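Local coordinates for VAO-type flavoprotein oxidase VAO615 (Myceliophthora thermophila, PDB 6F72), which is probably an FAD-dependent oxidoreductase that, once reduced, reacts rapidly with molecular oxygen, although its substrate has not been identified, at residues Arg216-Thr221 with Ile239-Tyr244; Tyr244-Asp249 with Phe453-Lys458. All blocks are in the same frame, centred on the assembly; numbering follows the deposited sequence.

Contact 1. Residues Arg216-Thr221 with Ile239-Tyr244; sequences RIVGGT and ILSSSY. With FAD (flavin-adenine dinucleotide), chain E.
Arg216 and Tyr244 cross at about a right angle at the tight end of this contact, inside the PCMH-type FAD-binding domain of a VAO-type oxidase. Arg216 NH1 donates to Tyr244 OH (2.8 Å, 149° at the hydrogen), which lies in the guanidinium plane; that plane and the phenol ring are 48° apart. The extended Arg216 chain reaches past Leu240, whose CD1 touches Arg216 CB at 3.8 Å. Val218 CG2 packs on Tyr244 CB (3.7 Å). Arg216 NE also forms a salt bridge with Asp299, and NH2 bonds Gly300 O, so an alanine here, stripped of the guanidinium, would probably leave Tyr244 OH without this donor, Asp299 without this ionic mate and the phenol freer to shift. Toward the flavin the packing thins. Gly219 and Gly220 bring no side chain, and a water bridges the two backbones, donating to Gly219 O at 2.7 Å and accepting from Ile239 N. Thr221, partly exposed, meets Ile239 through a single methyl pair, CG2 to CG2 at 3.8 Å. Its chi1 of 55° puts Thr221 OG1 between the backbone N and the carbonyl carbon, where it donates to FAD O4 at 2.7 Å; Thr221 N donates to the same O4 at 3.2 Å.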
# COMPACT_ATOMS: atom_id res chain seq x y z
N ARG A 216 -16.48 -9.96 7.82
CA ARG A 216 -15.39 -8.98 7.75
C ARG A 216 -14.29 -9.54 6.86
O ARG A 216 -14.09 -10.76 6.80
CB ARG A 216 -14.79 -8.74 9.14
CG ARG A 216 -15.79 -8.35 10.22
CD ARG A 216 -15.24 -8.69 11.60
NE ARG A 216 -16.17 -8.28 12.67
CZ ARG A 216 -16.10 -8.67 13.93
NH1 ARG A 216 -15.14 -9.50 14.33
NH2 ARG A 216 -16.99 -8.23 14.81
N ILE A 217 -13.60 -8.65 6.14
CA ILE A 217 -12.38 -9.01 5.41
C ILE A 217 -11.21 -8.10 5.85
O ILE A 217 -11.40 -6.91 6.14
CB ILE A 217 -12.56 -8.99 3.86
CG1 ILE A 217 -11.34 -9.60 3.15
CG2 ILE A 217 -12.87 -7.57 3.36
CD1 ILE A 217 -11.51 -9.92 1.68
N VAL A 218 -10.01 -8.69 5.88
CA VAL A 218 -8.77 -8.00 6.22
C VAL A 218 -8.29 -7.11 5.06
O VAL A 218 -7.85 -7.60 4.00
CB VAL A 218 -7.68 -8.99 6.70
CG1 VAL A 218 -6.36 -8.29 6.98
CG2 VAL A 218 -8.15 -9.76 7.93
N GLY A 219 -8.35 -5.79 5.29
CA GLY A 219 -7.95 -4.81 4.29
C GLY A 219 -7.45 -3.53 4.91
O GLY A 219 -7.57 -3.33 6.13
N GLY A 220 -6.94 -2.64 4.06
CA GLY A 220 -6.31 -1.39 4.50
C GLY A 220 -7.26 -0.33 5.02
O GLY A 220 -8.48 -0.41 4.85
N THR A 221 -6.67 0.68 5.66
CA THR A 221 -7.42 1.75 6.29
C THR A 221 -7.76 2.81 5.26
O THR A 221 -8.68 3.62 5.46
CB THR A 221 -6.62 2.41 7.42
OG1 THR A 221 -5.36 2.85 6.91
CG2 THR A 221 -6.40 1.42 8.56
N ILE A 239 -6.52 -2.74 10.74
CA ILE A 239 -6.99 -2.58 12.13
C ILE A 239 -7.56 -3.92 12.68
O ILE A 239 -7.79 -4.08 13.88
CB ILE A 239 -7.99 -1.39 12.27
CG1 ILE A 239 -9.24 -1.59 11.38
CG2 ILE A 239 -7.29 -0.07 11.97
CD1 ILE A 239 -10.43 -0.71 11.72
N LEU A 240 -7.74 -4.87 11.77
CA LEU A 240 -8.26 -6.19 12.09
C LEU A 240 -7.16 -7.24 12.21
O LEU A 240 -7.45 -8.42 12.46
CB LEU A 240 -9.30 -6.63 11.02
CG LEU A 240 -10.74 -6.10 11.08
CD1 LEU A 240 -11.60 -6.87 10.07
CD2 LEU A 240 -11.38 -6.14 12.46
N SER A 241 -5.91 -6.82 12.04
CA SER A 241 -4.79 -7.75 12.02
C SER A 241 -4.53 -8.47 13.35
O SER A 241 -4.11 -9.62 13.35
CB SER A 241 -3.53 -7.10 11.47
OG SER A 241 -3.65 -6.97 10.07
N SER A 242 -4.83 -7.81 14.47
CA SER A 242 -4.71 -8.43 15.80
C SER A 242 -5.72 -9.56 15.98
O SER A 242 -5.50 -10.46 16.80
CB SER A 242 -4.92 -7.41 16.91
OG SER A 242 -3.89 -6.45 16.90
N SER A 243 -6.82 -9.50 15.23
CA SER A 243 -7.82 -10.54 15.26
C SER A 243 -7.56 -11.63 14.21
O SER A 243 -7.78 -12.82 14.50
CB SER A 243 -9.23 -9.96 15.12
OG SER A 243 -9.62 -9.27 16.28
N TYR A 244 -7.09 -11.24 13.01
CA TYR A 244 -7.00 -12.20 11.89
C TYR A 244 -5.69 -12.28 11.10
O TYR A 244 -5.65 -12.91 10.03
CB TYR A 244 -8.15 -11.99 10.91
CG TYR A 244 -9.52 -11.81 11.54
CD1 TYR A 244 -10.16 -12.85 12.23
CD2 TYR A 244 -10.19 -10.60 11.40
CE1 TYR A 244 -11.42 -12.67 12.78
CE2 TYR A 244 -11.45 -10.41 11.94
CZ TYR A 244 -12.06 -11.43 12.62
OH TYR A 244 -13.31 -11.18 13.12
PA FAD E . -0.73 -0.14 -7.28
O1A FAD E . 0.23 1.02 -7.29
O2A FAD E . -1.68 -0.22 -8.43
O5B FAD E . 0.13 -1.50 -7.17
C5B FAD E . 1.24 -1.62 -6.29
C4B FAD E . 2.22 -2.68 -6.78
O4B FAD E . 1.55 -3.93 -6.93
C3B FAD E . 2.86 -2.38 -8.12
O3B FAD E . 4.20 -2.88 -8.07
C2B FAD E . 2.06 -3.20 -9.12
O2B FAD E . 2.85 -3.59 -10.25
C1B FAD E . 1.63 -4.39 -8.29
N9A FAD E . 0.31 -4.96 -8.65
C8A FAD E . -0.89 -4.44 -8.31
N7A FAD E . -1.89 -5.23 -8.76
C5A FAD E . -1.33 -6.28 -9.39
C6A FAD E . -1.83 -7.48 -10.09
N6A FAD E . -3.16 -7.69 -10.21
N1A FAD E . -0.92 -8.34 -10.62
C2A FAD E . 0.41 -8.13 -10.51
N3A FAD E . 0.93 -7.05 -9.88
C4A FAD E . 0.12 -6.11 -9.31
N1 FAD E . -0.92 -0.34 3.28
C2 FAD E . -1.19 -0.99 4.44
O2 FAD E . -0.61 -2.07 4.68
N3 FAD E . -2.08 -0.50 5.33
C4 FAD E . -2.74 0.66 5.17
O4 FAD E . -3.55 1.07 6.03
C4X FAD E . -2.50 1.42 3.92
N5 FAD E . -3.14 2.58 3.66
C5X FAD E . -2.91 3.28 2.52
C6 FAD E . -3.59 4.49 2.27
C7 FAD E . -3.33 5.20 1.07
C7M FAD E . -4.06 6.50 0.82
C8 FAD E . -2.35 4.65 0.06
C8M FAD E . -2.09 5.27 -1.31
C9 FAD E . -1.70 3.45 0.32
C9A FAD E . -1.93 2.75 1.51
N10 FAD E . -1.27 1.52 1.75
C10 FAD E . -1.52 0.84 2.96
C1' FAD E . -0.28 1.02 0.80
C2' FAD E . -0.65 -0.14 -0.08
O2' FAD E . -0.64 -1.32 0.72
C3' FAD E . 0.45 -0.20 -1.14
O3' FAD E . 0.67 1.10 -1.73
C4' FAD E . 0.11 -1.21 -2.22
O4' FAD E . 1.26 -1.41 -3.05
C5' FAD E . -1.11 -0.80 -3.03
O5' FAD E . -1.36 -1.69 -4.11
P FAD E . -2.39 -1.28 -5.26
O1P FAD E . -3.65 -0.78 -4.62
O2P FAD E . -2.39 -2.44 -6.23
O3P FAD E . -1.62 -0.04 -5.95
O HOH W 1 -7.77 -1.63 8.19

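Contact 2. Residues Tyr244-Asp249 with Phe453-Lys458; sequences YGVAAD and FSVADK
Lys458 sets its CD and CE against the backbone N atoms of Gly245 and Tyr244, where the helix 241-244 gives way to a loop of the FAD-binding domain. The residues 453-458 follow strand 448-452, so this contact joins the FAD-binding domain to the substrate (cap) domain of the VAO fold, built on the seven-stranded antiparallel sheet. The lysine meets the turn with its methylenes: CD comes to 3.6 Å from Gly245 N, and CE to 3.9 Å from Tyr244 N. After an extended run the chain bends at its end (chi4 80°), which brings NZ to Ser454 O at 2.8 Å; the same ammonium also bonds Ser242 O of helix 241-244, so two carbonyls grip it. Beside the lysine, Val455 turns CG1 onto Gly245 CA (3.9 Å) and, crossing Val246 at about a right angle, meets its CG1 at 4.1 Å. Gly245, the first residue to leave the helix, has positive phi (82°); at these backbone angles a CB would jam against the preceding carbonyl O and would also run into Asp249 OD2. Asp249, in the 3-10 segment, ties the two segments together indirectly: its OD1 forms a salt bridge with Arg470, which also donates to Val455 O. Its OD2 takes the N-H of Val246 from above the carboxylate plane (49° out of it), with Val246 N at 3.1 Å from Asp249 OD2.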
# COMPACT_ATOMS: atom_id res chain seq x y z
N TYR A 244 -7.09 -11.24 13.01
CA TYR A 244 -7.00 -12.20 11.89
C TYR A 244 -5.69 -12.28 11.10
O TYR A 244 -5.65 -12.91 10.03
CB TYR A 244 -8.15 -11.99 10.91
CG TYR A 244 -9.52 -11.81 11.54
CD1 TYR A 244 -10.16 -12.85 12.23
CD2 TYR A 244 -10.19 -10.60 11.40
CE1 TYR A 244 -11.42 -12.67 12.78
CE2 TYR A 244 -11.45 -10.41 11.94
CZ TYR A 244 -12.06 -11.43 12.62
OH TYR A 244 -13.31 -11.18 13.12
N GLY A 245 -4.63 -11.65 11.60
CA GLY A 245 -3.35 -11.66 10.90
C GLY A 245 -3.29 -10.61 9.81
O GLY A 245 -4.24 -9.84 9.62
N VAL A 246 -2.17 -10.59 9.08
CA VAL A 246 -2.01 -9.66 7.95
C VAL A 246 -2.82 -10.16 6.77
O VAL A 246 -3.21 -11.31 6.75
CB VAL A 246 -0.52 -9.43 7.55
CG1 VAL A 246 0.27 -8.93 8.74
CG2 VAL A 246 0.10 -10.68 6.96
N ALA A 247 -3.08 -9.29 5.80
CA ALA A 247 -3.80 -9.63 4.57
C ALA A 247 -3.31 -10.95 3.93
O ALA A 247 -4.12 -11.84 3.67
CB ALA A 247 -3.70 -8.47 3.58
N ALA A 248 -1.99 -11.08 3.75
CA ALA A 248 -1.38 -12.22 3.09
C ALA A 248 -1.62 -13.59 3.80
O ALA A 248 -1.61 -14.63 3.14
CB ALA A 248 0.09 -11.96 2.87
N ASP A 249 -1.83 -13.54 5.13
CA ASP A 249 -2.18 -14.68 5.97
C ASP A 249 -3.54 -15.26 5.60
O ASP A 249 -3.79 -16.46 5.79
CB ASP A 249 -2.26 -14.27 7.44
CG ASP A 249 -0.92 -14.02 8.05
OD1 ASP A 249 0.12 -14.45 7.49
OD2 ASP A 249 -0.91 -13.39 9.12
N PHE A 453 -0.53 -3.86 16.35
CA PHE A 453 -1.01 -5.20 16.00
C PHE A 453 -0.22 -6.29 16.71
O PHE A 453 0.95 -6.10 17.05
CB PHE A 453 -0.90 -5.43 14.48
CG PHE A 453 0.49 -5.29 13.95
CD1 PHE A 453 1.37 -6.38 13.92
CD2 PHE A 453 0.96 -4.06 13.50
CE1 PHE A 453 2.67 -6.25 13.47
CE2 PHE A 453 2.25 -3.92 13.03
CZ PHE A 453 3.11 -5.01 13.01
N SER A 454 -0.87 -7.44 16.92
CA SER A 454 -0.20 -8.68 17.26
C SER A 454 -0.63 -9.74 16.23
O SER A 454 -1.80 -10.07 16.15
CB SER A 454 -0.55 -9.11 18.69
OG SER A 454 0.10 -10.33 19.01
N VAL A 455 0.33 -10.22 15.44
CA VAL A 455 0.03 -11.16 14.33
C VAL A 455 0.82 -12.48 14.42
O VAL A 455 1.00 -13.19 13.42
CB VAL A 455 0.21 -10.50 12.94
CG1 VAL A 455 -0.78 -9.35 12.71
CG2 VAL A 455 1.65 -10.06 12.70
N ALA A 456 1.31 -12.80 15.62
CA ALA A 456 2.00 -14.06 15.85
C ALA A 456 1.00 -15.12 16.32
O ALA A 456 -0.04 -14.79 16.91
CB ALA A 456 3.12 -13.88 16.88
N ASP A 457 1.30 -16.38 16.00
CA ASP A 457 0.59 -17.56 16.57
C ASP A 457 -0.92 -17.66 16.25
O ASP A 457 -1.73 -18.16 17.04
CB ASP A 457 0.88 -17.70 18.08
CG ASP A 457 2.37 -17.69 18.40
OD1 ASP A 457 3.12 -18.51 17.81
OD2 ASP A 457 2.79 -16.86 19.23
N LYS A 458 -1.27 -17.15 15.08
CA LYS A 458 -2.57 -17.39 14.47
C LYS A 458 -2.35 -18.35 13.31
O LYS A 458 -1.30 -18.32 12.66
CB LYS A 458 -3.14 -16.10 13.93
CG LYS A 458 -3.52 -15.11 15.00
CD LYS A 458 -3.65 -13.75 14.35
CE LYS A 458 -4.40 -12.83 15.28
NZ LYS A 458 -3.51 -12.28 16.34

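How the contacts relate
Contacts 1 and 2 are both mainly buried, with centres about 9 Å apart, and share Tyr244. Contact 1 lies nearer the centre of the chain (about 14 Å between centres, against about 17 Å), stays within the FAD-binding domain and ends at the flavin; contact 2, which includes the partly exposed Lys458, reaches from that domain to a loop of the seven-stranded-sheet domain. Contact 1 joins its segments by an arginine-phenol bond, a bridging water and apolar pairs, whereas contact 2 relies on methylene and methyl packing against backbone and one valine-valine methyl pair. The short helix 241-244 of contact 1 touches the 453-458 loop of contact 2: a probable hydrogen bond joins Ser242 OG to Ser454 N at 3.2 Å, and Val455 CG1 packs against Ser241 O.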